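PDB 3ISL: (S)-ureidoglycine--glyoxylate transaminase from Bacillus subtilis, which catalyses, with pyridoxal 5'-phosphate as cofactor, the transfer of the amino group of (S)-ureidoglycine to glyoxylate, giving oxalurate and glycine in purine catabolism. Local coordinates for residues A[87-101]-A[137-151]. Residues are numbered along the deposited sequence; the frame is centred on the assembly and turned at random.
Sequences DDVLIPIYGRFGYLL and PKIVAMVHGETSTGR. With PLP (pyridoxal-5'-phosphate), chain C.
The cofactor end of two adjacent parallel strands, 88-93 and 139-143, is built round Glu146, whose carboxylate receives backbone amides of the segment leading into helix 96-107. Its OE1 accepts Phe97 N at 3.0 Å through the syn lone pair, nearly straight at 169°, and OE2 takes Gly98 N at 2.9 Å. Ser148 OG donates to OE1 from above the carboxylate plane, and a water held by Tyr94 N donates to OE2, so this buried acid is gripped from several sides; the converging amide donors would probably stabilise its negative charge. With CG anti to its carbonyl carbon (chi1 -84°), Glu146 places that methylene over one face of the Tyr94 ring, a CH-pi contact 3.9 Å from the centroid; the bend at chi2 (-73°) then turns the carboxylate toward the backbone amides of Phe97 and Gly98, with ring and carboxylate planes almost perpendicular. At the ring's far end Tyr94 OH donates to Val143 O at 2.7 Å, from well above the carbonyl plane.

In the large sheet of this class-V, fold-type I aminotransferase, the strands themselves pair through Leu90 N to Ile139 O and Ala141 N to Leu90 O. Leu101 of the helix reaches back to them, its CD1 3.9 Å from Ala141 CB. Phe97 spreads one ring face over the PLP pyridine, with CE1 3.4 Å from C4, while Arg96 CD lies over the opposite face, toward the rim. Thr147 OG1 sits 3.2 Å from PLP O3, to which it is hydrogen-bonded, and Val143 CG1 touches the cofactor methyl C2A. Helix 71-82 contributes Arg72, which packs on Phe97 and also binds PLP.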
loop_
_atom_site.group_PDB
_atom_site.type_symbol
_atom_site.label_atom_id
_atom_site.label_comp_id
_atom_site.label_asym_id
_atom_site.label_seq_id
_atom_site.Cartn_x
_atom_site.Cartn_y
_atom_site.Cartn_z
ATOM N N ASP A 87 -18.463 -18.145 -11.629
ATOM C CA ASP A 87 -17.339 -19.107 -11.646
ATOM C C ASP A 87 -17.320 -19.999 -10.381
ATOM O O ASP A 87 -17.542 -19.543 -9.259
ATOM C CB ASP A 87 -15.980 -18.416 -11.812
ATOM C CG ASP A 87 -15.833 -17.739 -13.169
ATOM O OD1 ASP A 87 -16.539 -18.137 -14.138
ATOM O OD2 ASP A 87 -15.005 -16.807 -13.259
ATOM N N ASP A 88 -17.069 -21.282 -10.577
ATOM C CA ASP A 88 -16.889 -22.204 -9.459
ATOM C C ASP A 88 -15.457 -22.087 -8.906
ATOM O O ASP A 88 -14.501 -22.092 -9.676
ATOM C CB ASP A 88 -17.121 -23.613 -9.946
ATOM C CG ASP A 88 -18.591 -23.913 -10.221
ATOM O OD1 ASP A 88 -19.443 -23.610 -9.371
ATOM O OD2 ASP A 88 -18.871 -24.529 -11.267
ATOM N N VAL A 89 -15.333 -21.994 -7.581
ATOM C CA VAL A 89 -14.056 -21.827 -6.915
ATOM C C VAL A 89 -14.018 -22.776 -5.720
ATOM O O VAL A 89 -14.838 -22.688 -4.808
ATOM C CB VAL A 89 -13.852 -20.340 -6.442
ATOM C CG1 VAL A 89 -12.525 -20.177 -5.635
ATOM C CG2 VAL A 89 -13.936 -19.300 -7.646
ATOM N N LEU A 90 -13.041 -23.676 -5.740
ATOM C CA LEU A 90 -12.872 -24.675 -4.698
ATOM C C LEU A 90 -11.826 -24.128 -3.705
ATOM O O LEU A 90 -10.718 -23.825 -4.089
ATOM C CB LEU A 90 -12.281 -25.951 -5.282
ATOM C CG LEU A 90 -12.587 -27.325 -4.661
ATOM C CD1 LEU A 90 -11.399 -28.285 -4.751
ATOM C CD2 LEU A 90 -13.355 -27.439 -3.325
ATOM N N ILE A 91 -12.163 -24.089 -2.437
ATOM C CA ILE A 91 -11.228 -23.578 -1.454
ATOM C C ILE A 91 -11.144 -24.588 -0.315
ATOM O O ILE A 91 -12.059 -24.684 0.491
ATOM C CB ILE A 91 -11.675 -22.211 -0.924
ATOM C CG1 ILE A 91 -12.037 -21.292 -2.109
ATOM C CG2 ILE A 91 -10.550 -21.577 -0.035
ATOM C CD1 ILE A 91 -12.556 -19.880 -1.737
ATOM N N PRO A 92 -10.046 -25.326 -0.241
ATOM C CA PRO A 92 -9.904 -26.202 0.915
ATOM C C PRO A 92 -9.329 -25.368 2.052
ATOM O O PRO A 92 -8.250 -24.842 1.921
ATOM C CB PRO A 92 -8.891 -27.290 0.452
ATOM C CG PRO A 92 -8.625 -27.045 -1.005
ATOM C CD PRO A 92 -8.969 -25.523 -1.222
ATOM N N ILE A 93 -10.040 -25.324 3.172
ATOM C CA ILE A 93 -9.752 -24.468 4.305
ATOM C C ILE A 93 -9.300 -25.249 5.533
ATOM O O ILE A 93 -10.004 -26.136 6.013
ATOM C CB ILE A 93 -11.010 -23.706 4.644
ATOM C CG1 ILE A 93 -11.347 -22.726 3.495
ATOM C CG2 ILE A 93 -10.859 -22.911 5.989
ATOM C CD1 ILE A 93 -12.865 -22.364 3.543
ATOM N N TYR A 94 -8.099 -24.954 6.028
ATOM C CA TYR A 94 -7.632 -25.660 7.243
ATOM C C TYR A 94 -7.176 -24.654 8.324
ATOM O O TYR A 94 -6.604 -25.021 9.368
ATOM C CB TYR A 94 -6.548 -26.688 6.892
ATOM C CG TYR A 94 -5.335 -26.109 6.199
ATOM C CD1 TYR A 94 -5.348 -25.813 4.820
ATOM C CD2 TYR A 94 -4.192 -25.796 6.932
ATOM C CE1 TYR A 94 -4.243 -25.273 4.231
ATOM C CE2 TYR A 94 -3.089 -25.262 6.355
ATOM C CZ TYR A 94 -3.096 -25.012 5.021
ATOM O OH TYR A 94 -1.974 -24.432 4.514
ATOM N N GLY A 95 -7.453 -23.376 8.072
ATOM C CA GLY A 95 -7.218 -22.361 9.092
ATOM C C GLY A 95 -7.826 -21.030 8.737
ATOM O O GLY A 95 -8.620 -20.944 7.813
ATOM N N ARG A 96 -7.456 -19.992 9.489
ATOM C CA ARG A 96 -8.133 -18.709 9.384
ATOM C C ARG A 96 -8.007 -18.069 8.018
ATOM O O ARG A 96 -8.944 -17.459 7.546
ATOM C CB ARG A 96 -7.659 -17.721 10.474
ATOM C CG ARG A 96 -7.866 -16.220 10.087
ATOM C CD ARG A 96 -6.758 -15.292 10.711
ATOM N NE ARG A 96 -6.482 -15.589 12.163
ATOM C CZ ARG A 96 -5.273 -15.618 12.767
ATOM N NH1 ARG A 96 -4.131 -15.366 12.107
ATOM N NH2 ARG A 96 -5.205 -15.935 14.055
ATOM N N PHE A 97 -6.851 -18.173 7.382
ATOM C CA PHE A 97 -6.664 -17.480 6.096
ATOM C C PHE A 97 -7.421 -18.161 4.924
ATOM O O PHE A 97 -7.750 -17.506 3.934
ATOM C CB PHE A 97 -5.152 -17.153 5.866
ATOM C CG PHE A 97 -4.571 -16.258 6.968
ATOM C CD1 PHE A 97 -4.712 -14.861 6.898
ATOM C CD2 PHE A 97 -3.983 -16.817 8.132
ATOM C CE1 PHE A 97 -4.255 -14.017 7.925
ATOM C CE2 PHE A 97 -3.505 -15.974 9.175
ATOM C CZ PHE A 97 -3.653 -14.567 9.058
ATOM N N GLY A 98 -7.738 -19.450 5.043
ATOM C CA GLY A 98 -8.705 -20.094 4.110
ATOM C C GLY A 98 -10.053 -19.346 4.014
ATOM O O GLY A 98 -10.605 -19.199 2.937
ATOM N N TYR A 99 -10.576 -18.880 5.140
ATOM C CA TYR A 99 -11.803 -18.061 5.175
ATOM C C TYR A 99 -11.669 -16.669 4.569
ATOM O O TYR A 99 -12.648 -16.128 4.049
ATOM C CB TYR A 99 -12.306 -17.942 6.604
ATOM C CG TYR A 99 -12.707 -19.310 7.129
ATOM C CD1 TYR A 99 -13.762 -20.006 6.550
ATOM C CD2 TYR A 99 -12.042 -19.888 8.204
ATOM C CE1 TYR A 99 -14.136 -21.265 7.011
ATOM C CE2 TYR A 99 -12.420 -21.146 8.674
ATOM C CZ TYR A 99 -13.458 -21.835 8.066
ATOM O OH TYR A 99 -13.825 -23.093 8.522
ATOM N N LEU A 100 -10.476 -16.081 4.611
ATOM C CA LEU A 100 -10.316 -14.861 3.863
ATOM C C LEU A 100 -10.421 -15.115 2.350
ATOM O O LEU A 100 -10.996 -14.326 1.622
ATOM C CB LEU A 100 -8.936 -14.258 4.166
ATOM C CG LEU A 100 -8.413 -12.994 3.516
ATOM C CD1 LEU A 100 -9.273 -11.773 3.866
ATOM C CD2 LEU A 100 -6.872 -12.823 3.985
ATOM N N LEU A 101 -9.840 -16.211 1.869
ATOM C CA LEU A 101 -9.971 -16.520 0.458
ATOM C C LEU A 101 -11.455 -16.662 0.095
ATOM O O LEU A 101 -11.852 -16.218 -0.974
ATOM C CB LEU A 101 -9.266 -17.845 0.116
ATOM C CG LEU A 101 -7.748 -17.906 0.266
ATOM C CD1 LEU A 101 -7.325 -19.301 -0.219
ATOM C CD2 LEU A 101 -7.024 -16.771 -0.489
ATOM N N PRO A 137 -13.749 -27.008 -10.916
ATOM C CA PRO A 137 -13.781 -25.561 -10.711
ATOM C C PRO A 137 -12.929 -24.821 -11.747
ATOM O O PRO A 137 -11.919 -25.358 -12.248
ATOM C CB PRO A 137 -13.169 -25.424 -9.308
ATOM C CG PRO A 137 -12.152 -26.479 -9.294
ATOM C CD PRO A 137 -12.825 -27.666 -9.983
ATOM N N LYS A 138 -13.289 -23.593 -12.069
ATOM C CA LYS A 138 -12.355 -22.747 -12.831
ATOM C C LYS A 138 -11.070 -22.518 -11.973
ATOM O O LYS A 138 -9.930 -22.461 -12.481
ATOM C CB LYS A 138 -13.040 -21.404 -13.232
ATOM C CG LYS A 138 -12.125 -20.399 -13.890
ATOM C CD LYS A 138 -12.879 -19.090 -14.285
ATOM C CE LYS A 138 -12.022 -18.151 -15.079
ATOM N NZ LYS A 138 -12.753 -16.873 -15.347
ATOM N N ILE A 139 -11.263 -22.420 -10.669
ATOM C CA ILE A 139 -10.183 -21.985 -9.788
ATOM C C ILE A 139 -10.135 -22.826 -8.512
ATOM O O ILE A 139 -11.193 -23.106 -7.882
ATOM C CB ILE A 139 -10.390 -20.524 -9.311
ATOM C CG1 ILE A 139 -10.402 -19.594 -10.525
ATOM C CG2 ILE A 139 -9.288 -20.112 -8.217
ATOM C CD1 ILE A 139 -11.122 -18.391 -10.299
ATOM N N VAL A 140 -8.914 -23.211 -8.136
ATOM C CA VAL A 140 -8.712 -23.665 -6.780
ATOM C C VAL A 140 -7.756 -22.763 -6.048
ATOM O O VAL A 140 -6.658 -22.474 -6.521
ATOM C CB VAL A 140 -8.488 -25.212 -6.639
ATOM C CG1 VAL A 140 -8.579 -26.024 -7.953
ATOM C CG2 VAL A 140 -7.508 -25.662 -5.553
ATOM N N ALA A 141 -8.249 -22.258 -4.908
ATOM C CA ALA A 141 -7.551 -21.240 -4.137
ATOM C C ALA A 141 -7.194 -21.857 -2.821
ATOM O O ALA A 141 -8.064 -22.405 -2.138
ATOM C CB ALA A 141 -8.445 -19.975 -3.915
ATOM N N MET A 142 -5.945 -21.706 -2.414
ATOM C CA MET A 142 -5.518 -22.337 -1.184
ATOM C C MET A 142 -4.354 -21.626 -0.458
ATOM O O MET A 142 -3.510 -21.026 -1.101
ATOM C CB MET A 142 -5.060 -23.746 -1.537
ATOM C CG MET A 142 -5.277 -24.742 -0.450
ATOM S SD MET A 142 -4.636 -26.325 -1.066
ATOM C CE MET A 142 -4.481 -27.115 0.527
ATOM N N VAL A 143 -4.314 -21.737 0.875
ATOM C CA VAL A 143 -3.231 -21.171 1.691
ATOM C C VAL A 143 -2.090 -22.237 1.744
ATOM O O VAL A 143 -2.344 -23.408 2.002
ATOM C CB VAL A 143 -3.689 -20.826 3.120
ATOM C CG1 VAL A 143 -2.487 -20.189 3.949
ATOM C CG2 VAL A 143 -4.892 -19.894 3.120
ATOM N N HIS A 144 -0.858 -21.836 1.450
ATOM C CA HIS A 144 0.320 -22.745 1.638
ATOM C C HIS A 144 0.594 -23.050 3.100
ATOM O O HIS A 144 0.677 -24.250 3.516
ATOM C CB HIS A 144 1.602 -22.135 0.958
ATOM C CG HIS A 144 2.772 -23.084 0.871
ATOM N ND1 HIS A 144 4.063 -22.636 0.685
ATOM C CD2 HIS A 144 2.854 -24.440 1.023
ATOM C CE1 HIS A 144 4.893 -23.674 0.685
ATOM N NE2 HIS A 144 4.182 -24.788 0.836
ATOM N N GLY A 145 0.777 -21.994 3.885
ATOM C CA GLY A 145 1.084 -22.148 5.317
ATOM C C GLY A 145 0.082 -21.293 6.120
ATOM O O GLY A 145 -0.006 -20.066 5.912
ATOM N N GLU A 146 -0.690 -21.922 7.016
ATOM C CA GLU A 146 -1.639 -21.155 7.892
ATOM C C GLU A 146 -0.941 -20.856 9.178
ATOM O O GLU A 146 -0.693 -21.812 9.965
ATOM C CB GLU A 146 -2.835 -22.033 8.355
ATOM C CG GLU A 146 -3.992 -22.143 7.424
ATOM C CD GLU A 146 -4.813 -20.883 7.359
ATOM O OE1 GLU A 146 -4.691 -20.023 8.247
ATOM O OE2 GLU A 146 -5.620 -20.763 6.431
ATOM N N THR A 147 -0.667 -19.568 9.442
ATOM C CA THR A 147 -0.012 -19.190 10.644
ATOM C C THR A 147 -0.982 -19.312 11.771
ATOM O O THR A 147 -0.541 -19.459 12.906
ATOM C CB THR A 147 0.526 -17.725 10.650
ATOM O OG1 THR A 147 -0.534 -16.841 10.287
ATOM C CG2 THR A 147 1.636 -17.572 9.657
ATOM N N SER A 148 -2.281 -19.232 11.474
ATOM C CA SER A 148 -3.302 -19.306 12.506
ATOM C C SER A 148 -3.240 -20.664 13.214
ATOM O O SER A 148 -3.533 -20.772 14.372
ATOM C CB SER A 148 -4.720 -19.064 11.902
ATOM O OG SER A 148 -5.048 -20.092 10.942
ATOM N N THR A 149 -2.882 -21.704 12.489
ATOM C CA THR A 149 -2.869 -23.063 13.042
ATOM C C THR A 149 -1.450 -23.653 13.095
ATOM O O THR A 149 -1.215 -24.630 13.751
ATOM C CB THR A 149 -3.837 -24.017 12.313
ATOM O OG1 THR A 149 -3.347 -24.380 11.018
ATOM C CG2 THR A 149 -5.294 -23.417 12.211
ATOM N N GLY A 150 -0.504 -23.007 12.439
ATOM C CA GLY A 150 0.882 -23.495 12.350
ATOM C C GLY A 150 1.116 -24.675 11.415
ATOM O O GLY A 150 2.135 -25.362 11.552
ATOM N N ARG A 151 0.188 -24.945 10.490
ATOM C CA ARG A 151 0.322 -26.091 9.579
ATOM C C ARG A 151 0.693 -25.591 8.220
ATOM O O ARG A 151 0.285 -24.524 7.847
ATOM C CB ARG A 151 -0.975 -26.930 9.476
ATOM C CG ARG A 151 -1.421 -27.520 10.816
ATOM C CD ARG A 151 -0.404 -28.529 11.352
ATOM N NE ARG A 151 0.577 -28.065 12.324
ATOM C CZ ARG A 151 0.269 -27.470 13.463
ATOM N NH1 ARG A 151 -0.988 -27.193 13.657
ATOM N NH2 ARG A 151 1.167 -27.120 14.365
HETATM N N1 PLP C . -2.300 -14.673 4.370
HETATM C C2 PLP C . -1.532 -15.458 5.351
HETATM C C2A PLP C . -1.294 -16.844 5.269
HETATM C C3 PLP C . -0.968 -14.868 6.490
HETATM O O3 PLP C . -0.246 -15.597 7.399
HETATM C C4 PLP C . -1.075 -13.519 6.747
HETATM C C4A PLP C . -0.396 -12.915 8.037
HETATM C C5 PLP C . -1.780 -12.736 5.842
HETATM C C6 PLP C . -2.407 -13.272 4.672
HETATM C C5A PLP C . -1.918 -11.291 6.192
HETATM O O4P PLP C . -1.489 -10.515 5.175
HETATM P P PLP C . -1.545 -8.979 5.546
HETATM O O1P PLP C . -1.845 -8.750 7.023
HETATM O O2P PLP C . -2.676 -8.455 4.446
HETATM O O3P PLP C . -0.097 -8.264 5.086
HETATM O O HOH W 1 -4.740 -26.544 10.405
HETATM O O HOH W 2 -6.477 -22.786 5.123
#